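Local coordinates for protein Vv2_1132 (Vibrio vulnificus CMCP6, PDB 5Y9S) that probably controls transcription as a LysR-type regulator, pairing a DNA-binding winged helix-turn-helix domain with an effector-binding domain in a tetrameric assembly, at residues R58-Y61 and P62-T66; V83-T86 and K87-A91; F143-E147 and D148-D152. All coordinates share one frame; numbering follows the deposited sequence.

Contact 1: residues R58-Y61 and P62-T66; sequences RTSY and PITLT
The hydroxyl of Ser60 bonds to both Pro62 and Thr64. Its OG donates to Pro62 O over a short 2.6 Å, the donor tilted 18° from the carbonyl plane, and in return accepts from Thr64 OG1 at 2.8 Å. A third, weak bond reaches the same oxygen from Thr64 N at 3.0 Å, bent to 121° at the hydrogen, so one oxygen gives its proton to the main chain and receives two from a single threonine. Rotation about chi1 (87°) sets OG between the backbone N and carbonyl carbon of Ser60, where it meets Pro62 O and Thr64 OG1; the latter takes the like position on its own residue.

The main chain folds back through a cis peptide between Tyr61 and Pro62, and Ser60 CA and Ile63 CA end only 5.0 Å apart. No N-H bond closes the turn; instead Ile63 CA makes a CH...O contact of 3.2 Å with Ser60 O. The torsions of Tyr61 and Pro62 match a type VIb turn, which commonly lacks that closing bond.

Apolar contact is thin. Ile63 reaches back with CD1, which stops 4.2 Å from CG of Arg58, and Phe26 of helix 26-32 touches both residues. The Tyr61 ring only grazes Pro62, CD1 to CD. Beyond the turn, Thr64 and Thr66 bond through their backbones to Asp57 and Leu55, and this two-stranded hairpin with a cis-proline tip is the wing of the winged helix-turn-helix domain of LysR-type regulators.

Contact 2: residues V83-T86 and K87-A91; sequences VKVT and KEDFA
Lys87 begins this stretch of helix by giving its N-H to Val83 O at 3.1 Å, while its CB rests 3.5 Å from Lys84 O. Its long side chain then leaves for another chain, where NZ bonds to Trp50 O of the second subunit and makes a cation-pi contact with the same tryptophan.

Glu88 follows with a straighter bond, N to Lys84 O at 3.0 Å and 161° at the hydrogen. The two side chains cross obliquely, and OE2 lies against the lysine methylenes, 3.2 Å from Lys84 CE. Bends at chi3 and chi4 turn the ammonium aside, and NZ stays 4.5 Å from OE2: the opposite charges probably attract, but the gap is too long for a salt bridge.

At Asp89, N bonds to Val85 O, and the carboxylate lies alongside the valine, pointing the same way. OD2 is claimed by other chains, accepting from Tyr75 OH of the second subunit and pairing with Arg42 of the third.

Phe90 brings the edge of its ring to Thr86 O, which lies in the ring plane 3.2 Å from CD1. Its N turns to Lys87 O, and Ala91 N to Glu88 O, both i to i+3. Tyr75 of the second subunit meets the ring edge-to-face. Packing of helix 67-90 against that subunit identifies the linker helix through which LysR-type regulators dimerise, here also meeting a third subunit.

Contact 3: residues F143-E147 and D148-D152; sequences FQMLE and DHSTD
Leu146 O and His149 N meet where the chain leaves the helix, and Met145 O receives Ser150 beside them. The last i to i+4 bond before the chain turns runs from Asp148 N to Gln144 O, 3.0 Å long and 163° at the hydrogen. His149 then adopts a positive phi of 53°, and two donors turn back: His149 N to Leu146 O at 2.9 Å, standing well above the carbonyl plane, and Ser150 N to Met145 O, a weak, bent bond. The serine hydroxyl adds a second weak bond to Met145 O; chi1 of Ser150 (64°) sets OG between its own backbone N and carbonyl carbon, from where it packs 3.2 Å from both CB and CG of that methionine. A water joins Thr151 O, to which it donates at 2.9 Å, with Leu146 O, although its approach to the latter is doubtfully short.

The polar side chains find their partners further off. The Asp148 carboxylate passes aslant the Gln144 amide, OD1 3.5 Å from NE2, too loose to be counted as a bond, and OD2 accepts from Gln37 of the third subunit. Glu147 forms a salt bridge with Lys171. The imidazole of His149, with Leu146 O over one face, bonds through ND1 to Asn289, and the buried carboxylate of Asp152 is shared by Arg102 and Arg291, which should favour its charged form.

Apolar contact accompanies these bonds. CG2 of Thr151 touches both Leu146 CD2 and Met145 CB, at 3.7 and 3.8 Å, and the same leucine methyl touches Asp152 O. The positive phi of His149, with the bonds from His149 N and Ser150 N, makes a Schellman motif that ends helix 139-147 and delivers the chain to strand 153-157, within the beta-alpha-beta architecture of the LysR substrate-binding domain.

Three local contacts show how the chemistry of neighbours along a chain follows their place in the fold. Contact 1 is a surface loop of the DNA-binding domain, where hydroxyl bonds carry most of the contact. Contact 2, on the helix that begins just after strand 64-65, is largely buried; main-chain bonds carry the local contact, while Lys87, Asp89 and Phe90 reach other subunits. Contact 3, partly buried in the other domain, ends a helix and pairs Glu147 and Asp152 with basic residues of its own chain, while Asp148 reaches the third subunit. Contacts 2 and 3, their centres about 20 Å apart, both meet that subunit; contact 1 lies about 51 Å, centre to centre, from contact 3, yet Tyr61 of the third subunit stacks edge-to-face on Phe143.

Contact 1: residues R58-Y61 and P62-T66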
loop_
_atom_site.group_PDB
_atom_site.type_symbol
_atom_site.label_atom_id
_atom_site.label_comp_id
_atom_site.label_asym_id
_atom_site.label_seq_id
_atom_site.Cartn_x
_atom_site.Cartn_y
_atom_site.Cartn_z
ATOM N N ARG D 58 8.471 3.523 -27.253
ATOM C CA ARG D 58 8.059 2.496 -28.200
ATOM C C ARG D 58 8.995 2.370 -29.398
ATOM O O ARG D 58 8.909 1.378 -30.133
ATOM C CB ARG D 58 6.607 2.752 -28.635
ATOM C CG ARG D 58 5.605 2.320 -27.534
ATOM C CD ARG D 58 4.149 2.636 -27.881
ATOM N NE ARG D 58 3.930 4.055 -28.124
ATOM C CZ ARG D 58 3.130 4.543 -29.074
ATOM N NH1 ARG D 58 2.470 3.723 -29.894
ATOM N NH2 ARG D 58 2.989 5.867 -29.216
ATOM N N THR D 59 9.912 3.312 -29.596
ATOM C CA THR D 59 10.835 3.241 -30.719
ATOM C C THR D 59 12.096 2.448 -30.407
ATOM O O THR D 59 13.005 2.404 -31.242
ATOM C CB THR D 59 11.204 4.647 -31.190
ATOM O OG1 THR D 59 12.043 5.263 -30.215
ATOM C CG2 THR D 59 9.952 5.479 -31.340
ATOM N N SER D 60 12.173 1.817 -29.245
ATOM C CA SER D 60 13.291 0.951 -28.896
ATOM C C SER D 60 12.898 -0.523 -29.037
ATOM O O SER D 60 11.773 -0.922 -28.718
ATOM C CB SER D 60 13.781 1.238 -27.466
ATOM O OG SER D 60 13.063 0.485 -26.496
ATOM N N TYR D 61 13.842 -1.332 -29.497
ATOM C CA TYR D 61 13.608 -2.747 -29.777
ATOM C C TYR D 61 14.654 -3.551 -29.016
ATOM O O TYR D 61 15.855 -3.448 -29.342
ATOM C CB TYR D 61 13.697 -3.004 -31.281
ATOM C CG TYR D 61 13.259 -4.385 -31.762
ATOM C CD1 TYR D 61 14.061 -5.510 -31.561
ATOM C CD2 TYR D 61 12.062 -4.552 -32.462
ATOM C CE1 TYR D 61 13.668 -6.769 -32.020
ATOM C CE2 TYR D 61 11.662 -5.806 -32.923
ATOM C CZ TYR D 61 12.469 -6.906 -32.703
ATOM O OH TYR D 61 12.079 -8.146 -33.159
ATOM N N PRO D 62 14.275 -4.322 -27.982
ATOM C CA PRO D 62 12.936 -4.424 -27.368
ATOM C C PRO D 62 12.428 -3.110 -26.752
ATOM O O PRO D 62 13.174 -2.140 -26.599
ATOM C CB PRO D 62 13.119 -5.483 -26.263
ATOM C CG PRO D 62 14.591 -5.517 -25.978
ATOM C CD PRO D 62 15.249 -5.214 -27.327
ATOM N N ILE D 63 11.152 -3.086 -26.401
ATOM C CA ILE D 63 10.538 -1.870 -25.892
ATOM C C ILE D 63 10.998 -1.680 -24.459
ATOM O O ILE D 63 11.022 -2.634 -23.673
ATOM C CB ILE D 63 9.009 -1.951 -26.010
ATOM C CG1 ILE D 63 8.644 -2.068 -27.488
ATOM C CG2 ILE D 63 8.314 -0.745 -25.327
ATOM C CD1 ILE D 63 7.321 -1.514 -27.848
ATOM N N THR D 64 11.408 -0.460 -24.126
ATOM C CA THR D 64 11.907 -0.150 -22.798
ATOM C C THR D 64 10.955 0.835 -22.141
ATOM O O THR D 64 10.073 1.410 -22.793
ATOM C CB THR D 64 13.329 0.422 -22.864
ATOM O OG1 THR D 64 13.372 1.462 -23.845
ATOM C CG2 THR D 64 14.325 -0.675 -23.265
ATOM N N LEU D 65 11.133 1.024 -20.836
ATOM C CA LEU D 65 10.374 2.035 -20.115
ATOM C C LEU D 65 11.046 3.397 -20.266
ATOM O O LEU D 65 12.266 3.485 -20.431
ATOM C CB LEU D 65 10.260 1.664 -18.642
ATOM C CG LEU D 65 9.674 0.300 -18.274
ATOM C CD1 LEU D 65 10.005 0.056 -16.834
ATOM C CD2 LEU D 65 8.160 0.281 -18.489
ATOM N N THR D 66 10.238 4.459 -20.251
ATOM C CA THR D 66 10.772 5.813 -20.139
ATOM C C THR D 66 11.202 6.065 -18.690
ATOM O O THR D 66 11.010 5.227 -17.813
ATOM C CB THR D 66 9.729 6.844 -20.573
ATOM O OG1 THR D 66 8.593 6.770 -19.689
ATOM C CG2 THR D 66 9.282 6.585 -22.032
#

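Contact 2: residues V83-T86 and K87-A91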
loop_
_atom_site.group_PDB
_atom_site.type_symbol
_atom_site.label_atom_id
_atom_site.label_comp_id
_atom_site.label_asym_id
_atom_site.label_seq_id
_atom_site.Cartn_x
_atom_site.Cartn_y
_atom_site.Cartn_z
ATOM N N VAL D 83 -5.080 -4.347 -4.290
ATOM C CA VAL D 83 -6.389 -4.812 -4.731
ATOM C C VAL D 83 -6.551 -6.292 -4.424
ATOM O O VAL D 83 -7.583 -6.716 -3.882
ATOM C CB VAL D 83 -6.594 -4.508 -6.221
ATOM C CG1 VAL D 83 -7.712 -5.355 -6.766
ATOM C CG2 VAL D 83 -6.871 -3.010 -6.392
ATOM N N LYS D 84 -5.528 -7.091 -4.752
ATOM C CA LYS D 84 -5.549 -8.514 -4.416
ATOM C C LYS D 84 -5.661 -8.723 -2.904
ATOM O O LYS D 84 -6.437 -9.555 -2.433
ATOM C CB LYS D 84 -4.290 -9.186 -4.964
ATOM C CG LYS D 84 -3.944 -10.513 -4.290
ATOM C CD LYS D 84 -2.611 -11.072 -4.796
ATOM C CE LYS D 84 -1.757 -11.591 -3.647
ATOM N NZ LYS D 84 -0.634 -10.656 -3.338
ATOM N N VAL D 85 -4.909 -7.951 -2.127
ATOM C CA VAL D 85 -5.006 -8.057 -0.675
ATOM C C VAL D 85 -6.414 -7.728 -0.205
ATOM O O VAL D 85 -6.899 -8.334 0.763
ATOM C CB VAL D 85 -3.929 -7.155 -0.024
ATOM C CG1 VAL D 85 -4.330 -6.704 1.328
ATOM C CG2 VAL D 85 -2.591 -7.913 0.045
ATOM N N THR D 86 -7.114 -6.801 -0.893
ATOM C CA THR D 86 -8.479 -6.471 -0.475
ATOM C C THR D 86 -9.389 -7.662 -0.672
ATOM O O THR D 86 -10.241 -7.951 0.177
ATOM C CB THR D 86 -9.037 -5.264 -1.242
ATOM O OG1 THR D 86 -8.274 -4.104 -0.893
ATOM C CG2 THR D 86 -10.536 -5.001 -0.869
ATOM N N LYS D 87 -9.186 -8.383 -1.774
ATOM C CA LYS D 87 -10.010 -9.540 -2.080
ATOM C C LYS D 87 -9.750 -10.675 -1.096
ATOM O O LYS D 87 -10.693 -11.308 -0.614
ATOM C CB LYS D 87 -9.741 -9.991 -3.530
ATOM C CG LYS D 87 -10.746 -10.987 -4.078
ATOM C CD LYS D 87 -11.651 -10.341 -5.152
ATOM C CE LYS D 87 -12.756 -11.319 -5.562
ATOM N NZ LYS D 87 -13.618 -10.877 -6.695
ATOM N N GLU D 88 -8.470 -10.963 -0.793
ATOM C CA GLU D 88 -8.152 -12.115 0.062
ATOM C C GLU D 88 -8.574 -11.865 1.502
ATOM O O GLU D 88 -9.049 -12.786 2.175
ATOM C CB GLU D 88 -6.654 -12.438 0.027
ATOM C CG GLU D 88 -6.134 -12.879 -1.315
ATOM C CD GLU D 88 -4.612 -12.907 -1.362
ATOM O OE1 GLU D 88 -3.968 -12.492 -0.357
ATOM O OE2 GLU D 88 -4.071 -13.361 -2.394
ATOM N N ASP D 89 -8.378 -10.632 2.006
ATOM C CA ASP D 89 -8.847 -10.328 3.359
ATOM C C ASP D 89 -10.353 -10.552 3.522
ATOM O O ASP D 89 -10.803 -10.823 4.633
ATOM C CB ASP D 89 -8.499 -8.889 3.753
ATOM C CG ASP D 89 -6.991 -8.677 3.915
ATOM O OD1 ASP D 89 -6.215 -9.638 3.673
ATOM O OD2 ASP D 89 -6.564 -7.564 4.246
ATOM N N PHE D 90 -11.160 -10.496 2.467
ATOM C CA PHE D 90 -12.585 -10.710 2.703
ATOM C C PHE D 90 -13.121 -12.014 2.141
ATOM O O PHE D 90 -14.308 -12.296 2.328
ATOM C CB PHE D 90 -13.406 -9.529 2.177
ATOM C CG PHE D 90 -13.189 -8.256 2.954
ATOM C CD1 PHE D 90 -12.057 -7.495 2.755
ATOM C CD2 PHE D 90 -14.090 -7.861 3.936
ATOM C CE1 PHE D 90 -11.844 -6.337 3.469
ATOM C CE2 PHE D 90 -13.874 -6.717 4.680
ATOM C CZ PHE D 90 -12.757 -5.951 4.452
ATOM N N ALA D 91 -12.274 -12.839 1.518
ATOM C CA ALA D 91 -12.712 -14.102 0.933
ATOM C C ALA D 91 -13.425 -14.980 1.962
ATOM O O ALA D 91 -13.025 -15.052 3.120
ATOM C CB ALA D 91 -11.500 -14.849 0.363
#

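Contact 3: residues F143-E147 and D148-D152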
loop_
_atom_site.group_PDB
_atom_site.type_symbol
_atom_site.label_atom_id
_atom_site.label_comp_id
_atom_site.label_asym_id
_atom_site.label_seq_id
_atom_site.Cartn_x
_atom_site.Cartn_y
_atom_site.Cartn_z
ATOM N N PHE D 143 -7.530 -25.475 13.802
ATOM C CA PHE D 143 -8.685 -25.619 14.687
ATOM C C PHE D 143 -9.734 -24.570 14.344
ATOM O O PHE D 143 -10.921 -24.884 14.222
ATOM C CB PHE D 143 -8.272 -25.490 16.159
ATOM C CG PHE D 143 -7.548 -26.690 16.704
ATOM C CD1 PHE D 143 -7.385 -27.829 15.939
ATOM C CD2 PHE D 143 -7.035 -26.674 17.992
ATOM C CE1 PHE D 143 -6.720 -28.941 16.449
ATOM C CE2 PHE D 143 -6.371 -27.780 18.511
ATOM C CZ PHE D 143 -6.211 -28.913 17.743
ATOM N N GLN D 144 -9.297 -23.321 14.142
ATOM C CA GLN D 144 -10.222 -22.247 13.796
ATOM C C GLN D 144 -10.950 -22.557 12.492
ATOM O O GLN D 144 -12.146 -22.278 12.359
ATOM C CB GLN D 144 -9.466 -20.914 13.702
ATOM C CG GLN D 144 -10.345 -19.678 13.739
ATOM C CD GLN D 144 -11.048 -19.532 15.080
ATOM O OE1 GLN D 144 -10.400 -19.546 16.149
ATOM N NE2 GLN D 144 -12.385 -19.399 15.037
ATOM N N MET D 145 -10.245 -23.143 11.516
ATOM C CA MET D 145 -10.916 -23.495 10.266
ATOM C C MET D 145 -11.938 -24.603 10.479
ATOM O O MET D 145 -12.988 -24.609 9.831
ATOM C CB MET D 145 -9.922 -23.922 9.191
ATOM C CG MET D 145 -9.213 -22.788 8.525
ATOM S SD MET D 145 -7.575 -23.354 8.056
ATOM C CE MET D 145 -7.913 -24.031 6.463
ATOM N N LEU D 146 -11.639 -25.572 11.348
ATOM C CA LEU D 146 -12.639 -26.588 11.660
ATOM C C LEU D 146 -13.909 -25.931 12.196
ATOM O O LEU D 146 -15.013 -26.197 11.703
ATOM C CB LEU D 146 -12.063 -27.597 12.656
ATOM C CG LEU D 146 -11.052 -28.597 12.076
ATOM C CD1 LEU D 146 -10.705 -29.651 13.091
ATOM C CD2 LEU D 146 -11.586 -29.267 10.836
ATOM N N GLU D 147 -13.756 -25.025 13.174
ATOM C CA GLU D 147 -14.903 -24.325 13.749
ATOM C C GLU D 147 -15.686 -23.571 12.679
ATOM O O GLU D 147 -16.915 -23.661 12.620
ATOM C CB GLU D 147 -14.434 -23.370 14.847
ATOM C CG GLU D 147 -13.949 -24.055 16.119
ATOM C CD GLU D 147 -13.332 -23.073 17.111
ATOM O OE1 GLU D 147 -12.101 -23.145 17.349
ATOM O OE2 GLU D 147 -14.082 -22.224 17.648
ATOM N N ASP D 148 -14.989 -22.845 11.800
ATOM C CA ASP D 148 -15.647 -22.102 10.723
ATOM C C ASP D 148 -16.222 -22.997 9.616
ATOM O O ASP D 148 -16.799 -22.458 8.663
ATOM C CB ASP D 148 -14.667 -21.103 10.098
ATOM C CG ASP D 148 -14.068 -20.138 11.122
ATOM O OD1 ASP D 148 -14.486 -20.161 12.295
ATOM O OD2 ASP D 148 -13.166 -19.357 10.759
ATOM N N HIS D 149 -16.075 -24.319 9.695
ATOM C CA HIS D 149 -16.462 -25.224 8.606
ATOM C C HIS D 149 -15.837 -24.831 7.262
ATOM O O HIS D 149 -16.317 -25.248 6.196
ATOM C CB HIS D 149 -17.982 -25.318 8.479
ATOM C CG HIS D 149 -18.666 -25.663 9.763
ATOM N ND1 HIS D 149 -18.974 -26.959 10.121
ATOM C CD2 HIS D 149 -19.102 -24.880 10.778
ATOM C CE1 HIS D 149 -19.564 -26.961 11.302
ATOM N NE2 HIS D 149 -19.654 -25.713 11.723
ATOM N N SER D 150 -14.764 -24.033 7.281
ATOM C CA SER D 150 -14.035 -23.763 6.047
ATOM C C SER D 150 -13.194 -24.953 5.612
ATOM O O SER D 150 -12.723 -24.977 4.467
ATOM C CB SER D 150 -13.150 -22.519 6.213
ATOM O OG SER D 150 -12.141 -22.709 7.190
ATOM N N THR D 151 -12.988 -25.926 6.498
ATOM C CA THR D 151 -12.369 -27.201 6.160
ATOM C C THR D 151 -13.042 -28.276 6.995
ATOM O O THR D 151 -13.682 -27.983 8.003
ATOM C CB THR D 151 -10.849 -27.205 6.401
ATOM O OG1 THR D 151 -10.261 -28.281 5.662
ATOM C CG2 THR D 151 -10.537 -27.391 7.871
ATOM N N ASP D 152 -12.896 -29.528 6.562
ATOM C CA ASP D 152 -13.628 -30.641 7.160
ATOM C C ASP D 152 -12.789 -31.522 8.072
ATOM O O ASP D 152 -13.289 -31.975 9.107
ATOM C CB ASP D 152 -14.236 -31.507 6.059
ATOM C CG ASP D 152 -15.126 -30.704 5.136
ATOM O OD1 ASP D 152 -14.991 -30.844 3.905
ATOM O OD2 ASP D 152 -15.951 -29.919 5.653
HETATM O O HOH W 1 -15.579 -27.977 10.148
#